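Side-chain contacts in thiamine diphosphokinase (Bacteroides thetaiotaomicron, PDB 2OMK), which probably transfers a pyrophosphate group from ATP to thiamine, making the cofactor thiamine diphosphate: residues A65-Y68 with I69-H73; E104-D107 with Q108-A111. The protein carries 1 engineered substitution. One frame throughout, in Å; residues are numbered along the deposited sequence.

Contact 1: A65-Y68 with I69-H73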
loop_
_atom_site.group_PDB
_atom_site.type_symbol
_atom_site.label_atom_id
_atom_site.label_comp_id
_atom_site.label_asym_id
_atom_site.label_seq_id
_atom_site.Cartn_x
_atom_site.Cartn_y
_atom_site.Cartn_z
ATOM N N ALA A 65 -1.460 -20.433 -2.404
ATOM C CA ALA A 65 -1.203 -21.795 -1.955
ATOM C C ALA A 65 -0.049 -22.465 -2.702
ATOM O O ALA A 65 0.604 -23.354 -2.155
ATOM C CB ALA A 65 -2.466 -22.645 -2.049
ATOM N N ASN A 66 0.194 -22.045 -3.940
ATOM C CA ASN A 66 1.262 -22.632 -4.752
ATOM C C ASN A 66 2.633 -22.550 -4.085
ATOM O O ASN A 66 3.299 -23.572 -3.925
ATOM C CB ASN A 66 1.294 -22.017 -6.153
ATOM C CG ASN A 66 0.117 -22.435 -6.997
ATOM O OD1 ASN A 66 -0.376 -23.562 -6.883
ATOM N ND2 ASN A 66 -0.354 -21.526 -7.850
ATOM N N GLU A 67 3.046 -21.349 -3.667
ATOM C CA GLU A 67 4.350 -21.225 -3.004
ATOM C C GLU A 67 4.377 -21.959 -1.663
ATOM O O GLU A 67 5.370 -22.612 -1.319
ATOM C CB GLU A 67 4.801 -19.766 -2.834
ATOM C CG GLU A 67 6.180 -19.688 -2.139
ATOM C CD GLU A 67 6.985 -18.448 -2.475
ATOM O OE1 GLU A 67 6.500 -17.606 -3.259
ATOM O OE2 GLU A 67 8.115 -18.324 -1.941
ATOM N N TYR A 68 3.270 -21.881 -0.927
ATOM C CA TYR A 68 3.155 -22.549 0.356
ATOM C C TYR A 68 3.401 -24.053 0.214
ATOM O O TYR A 68 4.227 -24.634 0.933
ATOM C CB TYR A 68 1.776 -22.270 0.971
ATOM C CG TYR A 68 1.709 -22.549 2.450
ATOM C CD1 TYR A 68 2.586 -21.921 3.334
ATOM C CD2 TYR A 68 0.766 -23.435 2.975
ATOM C CE1 TYR A 68 2.536 -22.169 4.700
ATOM C CE2 TYR A 68 0.701 -23.678 4.352
ATOM C CZ TYR A 68 1.598 -23.048 5.200
ATOM O OH TYR A 68 1.563 -23.280 6.556
ATOM N N ILE A 69 2.696 -24.664 -0.737
ATOM C CA ILE A 69 2.841 -26.098 -1.020
ATOM C C ILE A 69 4.246 -26.462 -1.531
ATOM O O ILE A 69 4.834 -27.458 -1.097
ATOM C CB ILE A 69 1.768 -26.566 -2.021
ATOM C CG1 ILE A 69 0.368 -26.371 -1.422
ATOM C CG2 ILE A 69 1.999 -28.040 -2.403
ATOM C CD1 ILE A 69 -0.771 -26.459 -2.440
ATOM N N SER A 70 4.774 -25.645 -2.437
ATOM C CA SER A 70 6.101 -25.873 -3.020
ATOM C C SER A 70 7.222 -25.854 -1.976
ATOM O O SER A 70 8.260 -26.489 -2.164
ATOM C CB SER A 70 6.386 -24.847 -4.112
ATOM O OG SER A 70 6.752 -23.605 -3.538
ATOM N N ARG A 71 7.009 -25.116 -0.886
ATOM C CA ARG A 71 7.965 -25.047 0.220
ATOM C C ARG A 71 7.744 -26.182 1.218
ATOM O O ARG A 71 8.392 -26.243 2.269
ATOM C CB ARG A 71 7.903 -23.675 0.913
ATOM C CG ARG A 71 8.418 -22.526 0.043
ATOM C CD ARG A 71 8.297 -21.192 0.767
ATOM N NE ARG A 71 9.035 -20.114 0.106
ATOM C CZ ARG A 71 10.327 -19.844 0.308
ATOM N NH1 ARG A 71 11.060 -20.585 1.140
ATOM N NH2 ARG A 71 10.897 -18.834 -0.337
ATOM N N GLY A 72 6.821 -27.081 0.879
ATOM C CA GLY A 72 6.605 -28.298 1.651
ATOM C C GLY A 72 5.548 -28.193 2.727
ATOM O O GLY A 72 5.411 -29.092 3.557
ATOM N N HIS A 73 4.795 -27.097 2.711
ATOM C CA HIS A 73 3.787 -26.869 3.728
ATOM C C HIS A 73 2.418 -27.339 3.244
ATOM O O HIS A 73 2.183 -27.484 2.034
ATOM C CB HIS A 73 3.777 -25.402 4.165
ATOM C CG HIS A 73 5.133 -24.880 4.531
ATOM N ND1 HIS A 73 5.907 -25.450 5.521
ATOM C CD2 HIS A 73 5.859 -23.851 4.031
ATOM C CE1 HIS A 73 7.049 -24.790 5.617
ATOM N NE2 HIS A 73 7.047 -23.820 4.720
HETATM O O HOH W 1 9.554 -16.290 -0.919
#
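Tyr68 and His73 meet where helix 65-70 ends in a Schellman motif. His73 CB sits over the centre of the Tyr68 ring, a CH-pi contact 3.4 Å from the centroid and 12° off the ring normal. This is the tight side: with CG anti to the backbone N (chi1 -162°), the Tyr68 ring swings to the side of its own carbonyl, where the returning chain lays His73 CB on its face; it also packs against Val58 and Cys60 of strand 58-60. A broad flat side chain suits the place. Gly72, with positive phi, makes the turn, since a CB at these backbone angles would jam against Arg71 O; its N bonds to Ile69 O, and His73 N reaches back to Tyr68 O at 3.1 Å. Ile69, branched and apolar, runs CD1 alongside Ala65 CB and faces Tyr89 and Phe93 of helix 87-93.

The other side is looser and polar, though Tyr42 touches both Glu67 and Arg71. Glu67 O accepts from Arg71 N and, at 2.8 Å, from Ser70 OG, both on the same face of its plane. Opposite charges four residues apart suit a salt bridge along the helix: carboxylate and guanidinium lie side by side, nearly coplanar (13°). Arg71 NE gives the straighter bond, to the anti lone pair of Glu67 OE2 at 2.9 Å; Arg71 NH2 reaches Glu67 OE2 at 3.3 Å, and a water joins these two atoms.

Contact 2: E104-D107 with Q108-A111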
loop_
_atom_site.group_PDB
_atom_site.type_symbol
_atom_site.label_atom_id
_atom_site.label_comp_id
_atom_site.label_asym_id
_atom_site.label_seq_id
_atom_site.Cartn_x
_atom_site.Cartn_y
_atom_site.Cartn_z
ATOM N N GLU A 104 -19.286 -12.521 -3.225
ATOM C CA GLU A 104 -18.041 -11.874 -2.795
ATOM C C GLU A 104 -16.864 -12.395 -3.616
ATOM O O GLU A 104 -16.700 -13.608 -3.758
ATOM C CB GLU A 104 -17.785 -12.127 -1.307
ATOM C CG GLU A 104 -16.446 -11.588 -0.788
ATOM C CD GLU A 104 -16.319 -10.075 -0.912
ATOM O OE1 GLU A 104 -17.193 -9.361 -0.377
ATOM O OE2 GLU A 104 -15.343 -9.601 -1.538
ATOM N N THR A 105 -16.047 -11.483 -4.140
ATOM C CA THR A 105 -14.930 -11.873 -5.009
ATOM C C THR A 105 -13.525 -11.742 -4.395
ATOM O O THR A 105 -12.568 -12.305 -4.933
ATOM C CB THR A 105 -14.976 -11.139 -6.368
ATOM O OG1 THR A 105 -14.907 -9.725 -6.151
ATOM C CG2 THR A 105 -16.269 -11.484 -7.117
ATOM N N ASN A 106 -13.402 -11.028 -3.276
ATOM C CA ASN A 106 -12.102 -10.839 -2.619
ATOM C C ASN A 106 -11.783 -12.018 -1.702
ATOM O O ASN A 106 -12.483 -12.235 -0.714
ATOM C CB ASN A 106 -12.094 -9.515 -1.831
ATOM C CG ASN A 106 -10.714 -9.133 -1.325
ATOM O OD1 ASN A 106 -10.210 -8.041 -1.597
ATOM N ND2 ASN A 106 -10.098 -10.024 -0.583
ATOM N N ASP A 107 -10.739 -12.784 -2.027
ATOM C CA ASP A 107 -10.444 -14.018 -1.284
ATOM C C ASP A 107 -10.025 -13.731 0.156
ATOM O O ASP A 107 -10.304 -14.520 1.051
ATOM C CB ASP A 107 -9.346 -14.842 -1.964
ATOM C CG ASP A 107 -9.783 -15.454 -3.290
ATOM O OD1 ASP A 107 -11.003 -15.654 -3.520
ATOM O OD2 ASP A 107 -8.877 -15.762 -4.099
ATOM N N GLN A 108 -9.329 -12.622 0.386
ATOM C CA GLN A 108 -8.982 -12.247 1.764
ATOM C C GLN A 108 -10.253 -12.119 2.621
ATOM O O GLN A 108 -10.330 -12.659 3.728
ATOM C CB GLN A 108 -8.166 -10.945 1.798
ATOM C CG GLN A 108 -7.768 -10.532 3.209
ATOM C CD GLN A 108 -7.218 -9.129 3.282
ATOM O OE1 GLN A 108 -7.970 -8.154 3.421
ATOM N NE2 GLN A 108 -5.902 -9.013 3.214
ATOM N N THR A 109 -11.255 -11.435 2.082
ATOM C CA THR A 109 -12.536 -11.249 2.760
ATOM C C THR A 109 -13.265 -12.587 2.964
ATOM O O THR A 109 -13.755 -12.875 4.060
ATOM C CB THR A 109 -13.398 -10.241 1.984
ATOM O OG1 THR A 109 -12.746 -8.962 2.015
ATOM C CG2 THR A 109 -14.789 -10.106 2.592
ATOM N N LYS A 110 -13.308 -13.409 1.917
ATOM C CA LYS A 110 -13.878 -14.760 2.028
ATOM C C LYS A 110 -13.205 -15.609 3.105
ATOM O O LYS A 110 -13.877 -16.333 3.842
ATOM C CB LYS A 110 -13.841 -15.469 0.680
ATOM C CG LYS A 110 -14.731 -14.793 -0.352
ATOM C CD LYS A 110 -15.211 -15.757 -1.408
ATOM C CE LYS A 110 -14.342 -15.719 -2.635
ATOM N NZ LYS A 110 -15.099 -16.304 -3.770
ATOM N N ALA A 111 -11.877 -15.516 3.189
ATOM C CA ALA A 111 -11.109 -16.214 4.227
ATOM C C ALA A 111 -11.505 -15.759 5.628
ATOM O O ALA A 111 -11.674 -16.582 6.530
ATOM C CB ALA A 111 -9.620 -16.000 4.018
HETATM O O HOH W 2 -13.999 -7.533 0.062
HETATM O O HOH W 3 -16.359 -15.381 -5.909
HETATM O O HOH W 4 -12.809 -15.997 -5.550
#
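Glu104 and Lys110 slide past each other in opposite directions, their CG atoms 3.7 Å apart, where the loop 104-106 runs into helix 107-117. Lysine suits this place because its long aliphatic chain can pack along the glutamate methylenes before its charge is delivered to the loop. The chain bends at chi3 (-96°), bringing Lys110 NZ to the backbone oxygen Glu104 O at 3.1 Å. A water bonded to both atoms doubles this link. Asp107 crosses the lysine with OD1 beside CE; the charged ends, Asp107 OD1 and Lys110 NZ, stay 4.2 Å apart, too far for a salt bridge, and a second water spans them.

Glu104 sends its carboxylate the other way. Bent at chi2 (62°), it crosses Thr109 at about a right angle, with Glu104 CD 3.8 Å from Thr109 CG2. Glu104 OE2 accepts from Asn106 N at 3.0 Å through its anti lone pair. Threonine suits its place by setting a methyl against the carboxylate while its hydroxyl, also hydrogen-bonded to Tyr146, shares a water with Glu104 OE2. Exchanging Glu104 for an alanine would probably leave Asn106 N without its carboxylate acceptor and open a gap beside Thr109 CG2 and Lys110 CG.

Asn106 is at the N-cap, right before helix 107-117, and its O receives Lys110 N at 3.0 Å in a nearly straight bond (170°), closing the first turn. The loop's carboxylate and the helix's lysine thus hold the 104-106 backbone from two sides at a helix N-cap.

Contact 1 and contact 2 both lie in the thiamin pyrophosphokinase catalytic domain, and contact 1 comes first along the chain. Their centres lie about 20 Å apart and their nearest atoms about 9 Å, so neither touches the other. They treat opposite ends of helices: residues 65-73 finish helix 65-70, whereas residues 104-111 begin helix 107-117. The parallel part of the large mixed sheet relates them, contact 1 packing on strand 58-60 and contact 2 on the adjacent strand 77-79. Asp107 of contact 2 also touches Cys61, just after strand 58-60. Next in sequence is Asn62, which is found as a succinimide in this structure and lies between Cys61 and Ala65 of contact 1.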